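Local coordinates for protein FdhC (Acinetobacter nosocomialis, PDB 5KTC) that probably transfers an (R)-3-hydroxybutanoyl group from coenzyme A to the amino group of dTDP-linked 3-amino-3,6-dideoxy-d-galactose, as a GNAT-superfamily sugar N-acyltransferase, probably for O-antigen synthesis, at residues Q127-V132 with Y159-K164. Residues are numbered along the deposited sequence; the frame is centred on the assembly and turned at random.
Sequences QSHFEV and YYIFPK. With FUH ([[(2~{R},3~{S},5~{R})-5-[5-methyl-2,4-bis(oxidanylidene)pyrimidin-1-yl]-3-oxidanyl-oxolan-2-yl]methoxy-oxidanyl-phosphoryl] [(2~{R},3~{R},4~{S},5~{R},6~{R})-6-methyl-3,5-bis(oxidanyl)-4-[[(3~{R})-3-oxidanylbutanoyl]amino]oxan-2-yl] hydrogen phosphate), chain C.
Phe-130 and Tyr-160 adopt different first torsions: Phe-130 CG stands between its backbone N and carbonyl carbon (chi1 55°), whereas Tyr-160 CG lies anti to its carbonyl carbon (chi1 -66°). The Phe-130 torsion sets the base of its ring where the ring meets the neighbouring strand, and Tyr-160 CB lies over one face, 3.8 Å from the centroid, a CH-pi contact offset toward the rim. The two rings are nearly parallel but slid apart with little overlap, their centroids separated by 5.4 Å. Phe-162 CB meets the edge of the Phe-130 ring at CE1, and Val-132 CG2 touches Tyr-160 CE1 at 3.9 Å.

The backbones pair antiparallel, with Ser-128/Phe-162 and Phe-130/Tyr-160 as hydrogen-bonded pairs; the shortest bond runs from Tyr-160 N to Phe-130 O (2.7 Å). On the other face of the sheet, His-129 CD2 rests on Ile-161 CG2 (3.5 Å), while His-129 NE2 donates in its ring plane to Gln-127 OE1 at 2.7 Å, which would restrain the imidazole's rotation. Farther along, Glu-131 OE2 reaches the edge of the Tyr-159 ring at CE1.

The product is held at the same strand: N1, its acylated nitrogen, donates to Glu-131 O (3.2 Å), and its C4 methyl lies against Phe-130 CD2. Coenzyme A touches Glu-131 and Val-132, consistent with this strand lining the acyl-transfer site of the GNAT fold. Tyr-160 OH bonds His-140 of helix 137-146, Phe-162 stacks on Tyr-116 of helix 107-122, and strands 91-99 and 149-153 flank the pair within the mixed sheet.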
loop_
_atom_site.group_PDB
_atom_site.type_symbol
_atom_site.label_atom_id
_atom_site.label_comp_id
_atom_site.label_asym_id
_atom_site.label_seq_id
_atom_site.Cartn_x
_atom_site.Cartn_y
_atom_site.Cartn_z
ATOM N N GLN A 127 1.024 2.556 15.042
ATOM C CA GLN A 127 2.105 3.157 14.243
ATOM C C GLN A 127 2.351 2.357 12.974
ATOM O O GLN A 127 2.187 1.151 12.993
ATOM C CB GLN A 127 3.452 3.008 14.976
ATOM C CG GLN A 127 3.738 3.834 16.179
ATOM C CD GLN A 127 5.265 4.155 16.240
ATOM O OE1 GLN A 127 6.188 3.293 15.958
ATOM N NE2 GLN A 127 5.540 5.417 16.562
ATOM N N SER A 128 2.869 3.030 11.931
ATOM C CA SER A 128 3.216 2.333 10.708
ATOM C C SER A 128 4.689 2.599 10.499
ATOM O O SER A 128 5.123 3.680 10.769
ATOM C CB SER A 128 2.421 2.839 9.531
ATOM O OG SER A 128 2.687 1.974 8.462
ATOM N N HIS A 129 5.435 1.578 10.091
ATOM C CA HIS A 129 6.854 1.743 9.730
ATOM C C HIS A 129 7.025 1.364 8.274
ATOM O O HIS A 129 6.413 0.441 7.805
ATOM C CB HIS A 129 7.732 0.814 10.572
ATOM C CG HIS A 129 7.651 1.050 12.049
ATOM N ND1 HIS A 129 8.304 0.226 12.939
ATOM C CD2 HIS A 129 6.978 1.969 12.810
ATOM C CE1 HIS A 129 8.076 0.657 14.173
ATOM N NE2 HIS A 129 7.276 1.700 14.127
ATOM N N PHE A 130 7.905 2.075 7.549
ATOM C CA PHE A 130 8.312 1.625 6.211
ATOM C C PHE A 130 9.629 2.299 5.808
ATOM O O PHE A 130 10.105 3.224 6.463
ATOM C CB PHE A 130 7.223 1.933 5.151
ATOM C CG PHE A 130 6.823 3.366 5.117
ATOM C CD1 PHE A 130 5.824 3.830 5.949
ATOM C CD2 PHE A 130 7.492 4.298 4.279
ATOM C CE1 PHE A 130 5.452 5.180 5.924
ATOM C CE2 PHE A 130 7.129 5.644 4.258
ATOM C CZ PHE A 130 6.103 6.075 5.077
ATOM N N GLU A 131 10.195 1.837 4.693
ATOM C CA GLU A 131 11.421 2.412 4.165
ATOM C C GLU A 131 11.332 2.643 2.659
ATOM O O GLU A 131 10.515 2.018 1.990
ATOM C CB GLU A 131 12.599 1.502 4.472
ATOM C CG GLU A 131 12.583 0.118 3.905
ATOM C CD GLU A 131 12.090 -0.974 4.807
ATOM O OE1 GLU A 131 11.565 -1.972 4.303
ATOM O OE2 GLU A 131 12.234 -0.868 6.025
ATOM N N VAL A 132 12.183 3.539 2.152
ATOM C CA VAL A 132 12.199 3.936 0.757
ATOM C C VAL A 132 13.661 4.070 0.357
ATOM O O VAL A 132 14.448 4.682 1.093
ATOM C CB VAL A 132 11.542 5.285 0.589
ATOM C CG1 VAL A 132 11.541 5.755 -0.849
ATOM C CG2 VAL A 132 10.116 5.274 1.165
ATOM N N TYR A 159 14.272 5.504 6.540
ATOM C CA TYR A 159 13.292 4.781 7.359
ATOM C C TYR A 159 12.299 5.793 7.893
ATOM O O TYR A 159 12.688 6.893 8.367
ATOM C CB TYR A 159 13.986 4.081 8.519
ATOM C CG TYR A 159 14.849 3.026 8.021
ATOM C CD1 TYR A 159 14.322 1.802 7.703
ATOM C CD2 TYR A 159 16.199 3.281 7.725
ATOM C CE1 TYR A 159 15.071 0.837 7.130
ATOM C CE2 TYR A 159 16.981 2.300 7.177
ATOM C CZ TYR A 159 16.446 1.096 6.885
ATOM O OH TYR A 159 17.144 0.054 6.299
ATOM N N TYR A 160 11.013 5.451 7.790
ATOM C CA TYR A 160 9.958 6.358 8.179
ATOM C C TYR A 160 9.029 5.700 9.167
ATOM O O TYR A 160 8.891 4.486 9.175
ATOM C CB TYR A 160 9.115 6.756 6.944
ATOM C CG TYR A 160 9.850 7.569 5.921
ATOM C CD1 TYR A 160 10.537 6.968 4.871
ATOM C CD2 TYR A 160 9.832 8.950 5.990
ATOM C CE1 TYR A 160 11.249 7.750 3.964
ATOM C CE2 TYR A 160 10.480 9.720 5.051
ATOM C CZ TYR A 160 11.190 9.102 4.043
ATOM O OH TYR A 160 11.836 9.914 3.157
ATOM N N ILE A 161 8.313 6.540 9.897
ATOM C CA ILE A 161 7.114 6.113 10.589
ATOM C C ILE A 161 5.943 7.068 10.264
ATOM O O ILE A 161 6.110 8.244 9.939
ATOM C CB ILE A 161 7.205 5.948 12.122
ATOM C CG1 ILE A 161 7.149 7.252 12.818
ATOM C CG2 ILE A 161 8.439 5.164 12.555
ATOM C CD1 ILE A 161 8.233 8.176 12.446
ATOM N N PHE A 162 4.742 6.530 10.393
ATOM C CA PHE A 162 3.521 7.312 10.080
ATOM C C PHE A 162 2.567 7.078 11.268
ATOM O O PHE A 162 2.246 5.962 11.586
ATOM C CB PHE A 162 2.959 6.911 8.707
ATOM C CG PHE A 162 1.862 7.816 8.234
ATOM C CD1 PHE A 162 0.576 7.661 8.691
ATOM C CD2 PHE A 162 2.138 8.858 7.361
ATOM C CE1 PHE A 162 -0.422 8.547 8.346
ATOM C CE2 PHE A 162 1.132 9.740 7.015
ATOM C CZ PHE A 162 -0.145 9.568 7.494
ATOM N N PRO A 163 2.269 8.114 12.035
ATOM C CA PRO A 163 1.495 7.884 13.257
ATOM C C PRO A 163 -0.010 7.866 12.974
ATOM O O PRO A 163 -0.460 8.560 12.052
ATOM C CB PRO A 163 1.836 9.121 14.114
ATOM C CG PRO A 163 2.059 10.157 13.131
ATOM C CD PRO A 163 2.743 9.481 11.943
ATOM N N LYS A 164 -0.747 7.097 13.780
ATOM C CA LYS A 164 -2.220 7.004 13.700
ATOM C C LYS A 164 -2.849 8.405 13.763
ATOM O O LYS A 164 -3.795 8.665 13.102
ATOM C CB LYS A 164 -2.762 6.107 14.822
ATOM C CG LYS A 164 -4.254 5.936 14.814
ATOM C CD LYS A 164 -4.788 4.895 15.782
ATOM C CE LYS A 164 -6.242 4.601 15.433
ATOM N NZ LYS A 164 -6.860 3.791 16.527
HETATM O O1 FUH C . 7.182 -0.334 -0.807
HETATM C C1 FUH C . 7.870 0.084 0.119
HETATM C C2 FUH C . 7.411 1.152 1.055
HETATM C C3 FUH C . 6.348 2.031 0.450
HETATM O O2 FUH C . 6.929 3.174 -0.228
HETATM C C4 FUH C . 5.449 2.596 1.521
HETATM N N1 FUH C . 9.131 -0.438 0.396
HETATM C C5 FUH C . 9.556 -1.699 -0.222
HETATM C C6 FUH C . 10.996 -1.602 -0.760
HETATM O O3 FUH C . 11.794 -1.229 0.281
HETATM C C7 FUH C . 11.562 -2.923 -1.228
HETATM C C8 FUH C . 13.085 -2.912 -1.497
HETATM O O4 FUH C . 11.332 -3.945 -0.242
HETATM C C9 FUH C . 9.473 -2.815 0.804
HETATM O O5 FUH C . 8.117 -3.091 1.188
HETATM C C10 FUH C . 9.976 -4.072 0.219
HETATM O O6 FUH C . 9.124 -4.404 -0.866
HETATM P P1 FUH C . 9.156 -5.816 -1.551
HETATM O O7 FUH C . 10.243 -5.939 -2.552
HETATM O O8 FUH C . 7.781 -5.925 -2.210
HETATM O O9 FUH C . 9.080 -6.983 -0.472
HETATM P P2 FUH C . 10.207 -7.699 0.410
HETATM O O10 FUH C . 9.733 -7.671 1.822
HETATM O O11 FUH C . 11.503 -6.938 0.169
HETATM O O12 FUH C . 10.143 -9.131 -0.232
HETATM C C11 FUH C . 10.583 -10.268 0.516
HETATM C C12 FUH C . 11.070 -11.309 -0.459
HETATM C C13 FUH C . 11.998 -10.749 -1.558
HETATM O O13 FUH C . 13.013 -11.695 -1.938
HETATM C C14 FUH C . 11.104 -10.587 -2.779
HETATM C C15 FUH C . 10.116 -11.708 -2.568
HETATM O O14 FUH C . 9.955 -11.895 -1.139
HETATM N N2 FUH C . 8.730 -11.465 -3.025
HETATM C C16 FUH C . 7.956 -10.507 -2.443
HETATM C C17 FUH C . 6.629 -10.339 -2.845
HETATM C C18 FUH C . 5.725 -9.300 -2.217
HETATM C C19 FUH C . 6.155 -11.180 -3.897
HETATM O O15 FUH C . 4.913 -11.092 -4.266
HETATM N N3 FUH C . 6.939 -12.115 -4.453
HETATM C C20 FUH C . 8.182 -12.270 -3.986
HETATM O O16 FUH C . 8.958 -13.176 -4.555
#